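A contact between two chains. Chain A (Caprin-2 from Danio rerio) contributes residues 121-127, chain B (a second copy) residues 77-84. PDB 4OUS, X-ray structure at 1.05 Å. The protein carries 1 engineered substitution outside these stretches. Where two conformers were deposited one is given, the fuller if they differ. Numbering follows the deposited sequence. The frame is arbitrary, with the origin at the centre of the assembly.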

ATOM      1  N   SER A 121     -15.432  12.380  -5.951  1.00  9.40           N
ATOM      2  CA  SER A 121     -15.379  12.928  -4.606  1.00  9.88           C
ATOM      3  C   SER A 121     -15.107  11.873  -3.535  1.00  9.80           C
ATOM      4  O   SER A 121     -14.831  12.233  -2.397  1.00 10.98           O
ATOM      5  CB  SER A 121     -16.684  13.660  -4.280  1.00 11.85           C
ATOM      6  OG  SER A 121     -17.772  12.756  -4.244  1.00 17.29           O
ATOM      7  N   TRP A 122     -15.183  10.583  -3.870  1.00  8.80           N
ATOM      8  CA  TRP A 122     -14.855   9.565  -2.867  1.00  8.63           C
ATOM      9  C   TRP A 122     -13.360   9.219  -2.845  1.00  7.78           C
ATOM     10  O   TRP A 122     -12.931   8.417  -2.020  1.00  8.13           O
ATOM     11  CB  TRP A 122     -15.710   8.306  -3.046  1.00  9.41           C
ATOM     12  CG  TRP A 122     -16.920   8.312  -2.135  1.00  9.89           C
ATOM     13  CD1 TRP A 122     -17.449   9.391  -1.484  1.00 11.13           C
ATOM     14  CD2 TRP A 122     -17.734   7.187  -1.768  1.00  9.86           C
ATOM     15  NE1 TRP A 122     -18.548   9.010  -0.745  1.00 12.47           N
ATOM     16  CE2 TRP A 122     -18.740   7.661  -0.901  1.00 12.27           C
ATOM     17  CE3 TRP A 122     -17.710   5.826  -2.092  1.00 11.71           C
ATOM     18  CZ2 TRP A 122     -19.709   6.819  -0.355  1.00 13.00           C
ATOM     19  CZ3 TRP A 122     -18.676   4.997  -1.551  1.00 12.66           C
ATOM     20  CH2 TRP A 122     -19.657   5.493  -0.691  1.00 13.92           C
ATOM     21  N   LYS A 123     -12.586   9.827  -3.741  0.51  7.07           N
ATOM     22  CA  LYS A 123     -11.129   9.843  -3.624  0.51  6.41           C
ATOM     23  C   LYS A 123     -10.521   8.431  -3.617  0.51  6.22           C
ATOM     24  O   LYS A 123      -9.868   8.007  -2.658  0.51  6.44           O
ATOM     25  CB  LYS A 123     -10.734  10.641  -2.373  0.51  7.47           C
ATOM     26  CG  LYS A 123     -11.216  12.096  -2.448  0.51  7.59           C
ATOM     27  CD  LYS A 123     -11.105  12.835  -1.118  0.51  8.99           C
ATOM     28  CE  LYS A 123     -12.338  12.648  -0.243  0.51 10.30           C
ATOM     29  NZ  LYS A 123     -13.418  13.605  -0.612  0.51 12.16           N
ATOM     30  N   TYR A 124     -10.744   7.714  -4.716  1.00  6.42           N
ATOM     31  CA  TYR A 124     -10.150   6.397  -4.935  1.00  6.12           C
ATOM     32  C   TYR A 124      -8.685   6.471  -5.357  1.00  5.45           C
ATOM     33  O   TYR A 124      -7.892   5.586  -5.027  1.00  7.32           O
ATOM     34  CB  TYR A 124     -10.917   5.637  -6.015  1.00  7.03           C
ATOM     35  CG  TYR A 124     -12.330   5.292  -5.653  1.00  6.44           C
ATOM     36  CD1 TYR A 124     -12.619   4.123  -4.970  1.00  6.81           C
ATOM     37  CD2 TYR A 124     -13.387   6.123  -6.006  1.00  7.84           C
ATOM     38  CE1 TYR A 124     -13.915   3.787  -4.638  1.00  8.00           C
ATOM     39  CE2 TYR A 124     -14.693   5.795  -5.674  1.00  8.50           C
ATOM     40  CZ  TYR A 124     -14.941   4.622  -4.995  1.00  6.95           C
ATOM     41  OH  TYR A 124     -16.220   4.261  -4.648  1.00  9.92           O
ATOM     42  N   SER A 125      -8.340   7.509  -6.114  1.00  5.63           N
ATOM     43  CA  SER A 125      -7.040   7.617  -6.762  1.00  5.35           C
ATOM     44  C   SER A 125      -6.183   8.624  -6.025  1.00  5.21           C
ATOM     45  O   SER A 125      -6.500   9.823  -6.005  1.00  5.99           O
ATOM     46  CB  SER A 125      -7.222   8.005  -8.229  1.00  5.79           C
ATOM     47  OG  SER A 125      -7.905   6.965  -8.919  1.00  6.22           O
ATOM     48  N   THR A 126      -5.114   8.128  -5.407  1.00  5.27           N
ATOM     49  CA  THR A 126      -4.369   8.846  -4.386  1.00  5.72           C
ATOM     50  C   THR A 126      -2.859   8.712  -4.575  1.00  4.81           C
ATOM     51  O   THR A 126      -2.363   7.750  -5.173  1.00  5.60           O
ATOM     52  CB  THR A 126      -4.705   8.303  -3.002  1.00  5.98           C
ATOM     53  OG1 THR A 126      -4.373   6.910  -3.003  1.00  6.76           O
ATOM     54  CG2 THR A 126      -6.182   8.495  -2.664  1.00  7.28           C
ATOM     55  N   PHE A 127      -2.135   9.661  -3.999  1.00  5.14           N
ATOM     56  CA  PHE A 127      -0.674   9.719  -4.073  1.00  5.09           C
ATOM     57  C   PHE A 127      -0.202  10.457  -2.835  1.00  5.27           C
ATOM     58  O   PHE A 127      -0.641  11.581  -2.596  1.00  5.53           O
ATOM     59  CB  PHE A 127      -0.263  10.449  -5.359  1.00  5.78           C
ATOM     60  CG  PHE A 127       1.234  10.642  -5.568  1.00  5.57           C
ATOM     61  CD1 PHE A 127       2.179   9.729  -5.130  1.00  5.63           C
ATOM     62  CD2 PHE A 127       1.670  11.759  -6.272  1.00  6.31           C
ATOM     63  CE1 PHE A 127       3.532   9.942  -5.387  1.00  6.81           C
ATOM     64  CE2 PHE A 127       3.003  11.972  -6.536  1.00  7.11           C
ATOM     65  CZ  PHE A 127       3.943  11.068  -6.092  1.00  7.30           C
TER
ATOM     66  N   GLU B  77     -16.673  11.512   8.037  1.00  8.24           N
ATOM     67  CA  GLU B  77     -16.310  11.943   6.692  1.00  7.68           C
ATOM     68  C   GLU B  77     -15.477  10.909   5.940  1.00  6.80           C
ATOM     69  O   GLU B  77     -14.508  10.373   6.483  1.00  7.21           O
ATOM     70  CB  GLU B  77     -15.531  13.258   6.773  1.00  8.95           C
ATOM     71  CG  GLU B  77     -15.167  13.856   5.432  1.00 12.35           C
ATOM     72  CD  GLU B  77     -14.401  15.163   5.548  1.00 14.32           C
ATOM     73  OE1 GLU B  77     -14.164  15.633   6.682  1.00 15.28           O
ATOM     74  OE2 GLU B  77     -14.023  15.719   4.492  1.00 19.72           O
ATOM     75  N   VAL B  78     -15.832  10.660   4.684  1.00  7.33           N
ATOM     76  CA  VAL B  78     -15.028   9.829   3.799  1.00  7.34           C
ATOM     77  C   VAL B  78     -13.744  10.561   3.418  1.00  6.75           C
ATOM     78  O   VAL B  78     -13.791  11.659   2.857  1.00  8.80           O
ATOM     79  CB  VAL B  78     -15.809   9.452   2.519  1.00  7.85           C
ATOM     80  CG1 VAL B  78     -14.899   8.751   1.511  1.00  8.61           C
ATOM     81  CG2 VAL B  78     -17.012   8.588   2.858  1.00  9.05           C
ATOM     82  N   MET B  79     -12.600   9.956   3.722  1.00  6.91           N
ATOM     83  CA  MET B  79     -11.314  10.567   3.401  1.00  7.06           C
ATOM     84  C   MET B  79     -10.711  10.002   2.116  1.00  6.27           C
ATOM     85  O   MET B  79     -10.323  10.770   1.232  1.00  7.78           O
ATOM     86  CB  MET B  79     -10.346  10.404   4.569  1.00  7.89           C
ATOM     87  CG  MET B  79     -10.904  10.946   5.893  1.00  9.39           C
ATOM     88  SD  MET B  79     -11.600  12.629   5.871  1.00 11.20           S
ATOM     89  CE  MET B  79     -10.098  13.595   5.745  1.00 21.58           C
ATOM     90  N   VAL B  80     -10.620   8.676   2.008  1.00  6.20           N
ATOM     91  CA  VAL B  80     -10.270   8.013   0.752  1.00  5.94           C
ATOM     92  C   VAL B  80     -11.108   6.751   0.651  1.00  5.74           C
ATOM     93  O   VAL B  80     -11.659   6.287   1.653  1.00  6.54           O
ATOM     94  CB  VAL B  80      -8.754   7.651   0.637  1.00  6.34           C
ATOM     95  CG1 VAL B  80      -7.871   8.887   0.722  1.00  7.49           C
ATOM     96  CG2 VAL B  80      -8.336   6.612   1.672  1.00  7.50           C
ATOM     97  N   SER B  81     -11.200   6.191  -0.552  1.00  5.48           N
ATOM     98  CA  SER B  81     -12.000   4.997  -0.769  1.00  5.86           C
ATOM     99  C   SER B  81     -11.268   3.979  -1.628  1.00  5.38           C
ATOM    100  O   SER B  81     -10.268   4.290  -2.280  1.00  6.00           O
ATOM    101  CB  SER B  81     -13.331   5.356  -1.430  1.00  6.59           C
ATOM    102  OG  SER B  81     -14.047   6.308  -0.657  1.00  6.76           O
ATOM    103  N   ALA B  82     -11.780   2.753  -1.620  1.00  5.75           N
ATOM    104  CA  ALA B  82     -11.221   1.692  -2.440  1.00  6.01           C
ATOM    105  C   ALA B  82     -12.336   0.823  -2.989  1.00  5.31           C
ATOM    106  O   ALA B  82     -13.377   0.656  -2.360  1.00  6.15           O
ATOM    107  CB  ALA B  82     -10.235   0.851  -1.642  1.00  7.17           C
ATOM    108  N   TYR B  83     -12.083   0.265  -4.165  1.00  6.63           N
ATOM    109  CA  TYR B  83     -13.028  -0.579  -4.885  1.00  6.72           C
ATOM    110  C   TYR B  83     -12.338  -1.851  -5.313  1.00  6.57           C
ATOM    111  O   TYR B  83     -11.175  -1.804  -5.732  1.00  8.07           O
ATOM    112  CB  TYR B  83     -13.556   0.154  -6.119  1.00  8.30           C
ATOM    113  CG  TYR B  83     -14.412  -0.675  -7.059  1.00  8.32           C
ATOM    114  CD1 TYR B  83     -15.787  -0.719  -6.906  1.00  8.81           C
ATOM    115  CD2 TYR B  83     -13.845  -1.398  -8.105  1.00  7.71           C
ATOM    116  CE1 TYR B  83     -16.585  -1.453  -7.766  1.00  9.92           C
ATOM    117  CE2 TYR B  83     -14.637  -2.145  -8.974  1.00  8.80           C
ATOM    118  CZ  TYR B  83     -16.009  -2.166  -8.798  1.00  8.10           C
ATOM    119  OH  TYR B  83     -16.829  -2.888  -9.644  1.00 11.07           O
ATOM    120  N   ALA B  84     -13.043  -2.974  -5.263  1.00  6.04           N
ATOM    121  CA  ALA B  84     -12.519  -4.179  -5.887  1.00  7.06           C
ATOM    122  C   ALA B  84     -13.656  -5.062  -6.347  1.00  6.98           C
ATOM    123  O   ALA B  84     -14.644  -5.237  -5.636  1.00  8.28           O
ATOM    124  CB  ALA B  84     -11.604  -4.937  -4.935  1.00 12.63           C
TER
HETATM  125  O   HOH W   1     -15.515  13.244   1.435  0.81 17.39           O

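A loop can dock across the strand of a neighbouring subunit, and this contact between two copies of Caprin-2 is an example. Residues 77-84 of chain B form a strand, whereas the chain A segment meets it mainly through a loop, which leads into a strand that begins by Thr126(A) at the latest. The touching parts run 73° apart, so the backbones come close only near a crossing point, where the CA atoms of Lys123(A) and Val80(B), like those of Tyr124(A) and Ser81(B), lie 4.8 Å apart. Lys123(A), with phi and psi both near +60°, marks a turn in the loop.

Two successive carbonyls are met by a single serine. The backbone N of Ser81(B) donates to O of Lys123(A) at 3.1 Å, nearly straight at 162°, while OG of Ser81(B) donates to O of Trp122(A) at 2.7 Å. A small hydroxyl side chain pointing toward the loop suits this role. In the other direction, CA of Tyr124(A) approaches O of Ser81(B) at 3.4 Å in a well-aligned CA-H...O contact.

Aromatic rings cover the strand around this polar centre, their flat faces suited to aliphatic carbons. Branched Val78(B) presents CG1 over one face of the Trp122(A) indole, 4.2 Å from the centroid of its five-membered ring, and CB of Ser81(B) lies 3.9 Å from the centroid of the Tyr124(A) ring, again over a face. Tyr124(A) CE1 also packs 3.9 Å from CB of Tyr83(B). Farther along, CG2 of Thr126(A) meets CG1 of Val80(B) at 3.8 Å, methyl against methyl.

The long Lys123(A) chain packs against the strand, CE lying 3.1 Å from O of Met79(B). NZ of Lys123(A) donates a hydrogen bond to O of Ser121(A) at 2.7 Å and reaches O of Val78(B) through a water. The ammonium group thus has a carbonyl and a bridging water as partners. The stretches together bury 437 Å², with Tyr124(A) and Ser81(B) the most covered at 71 Å² each.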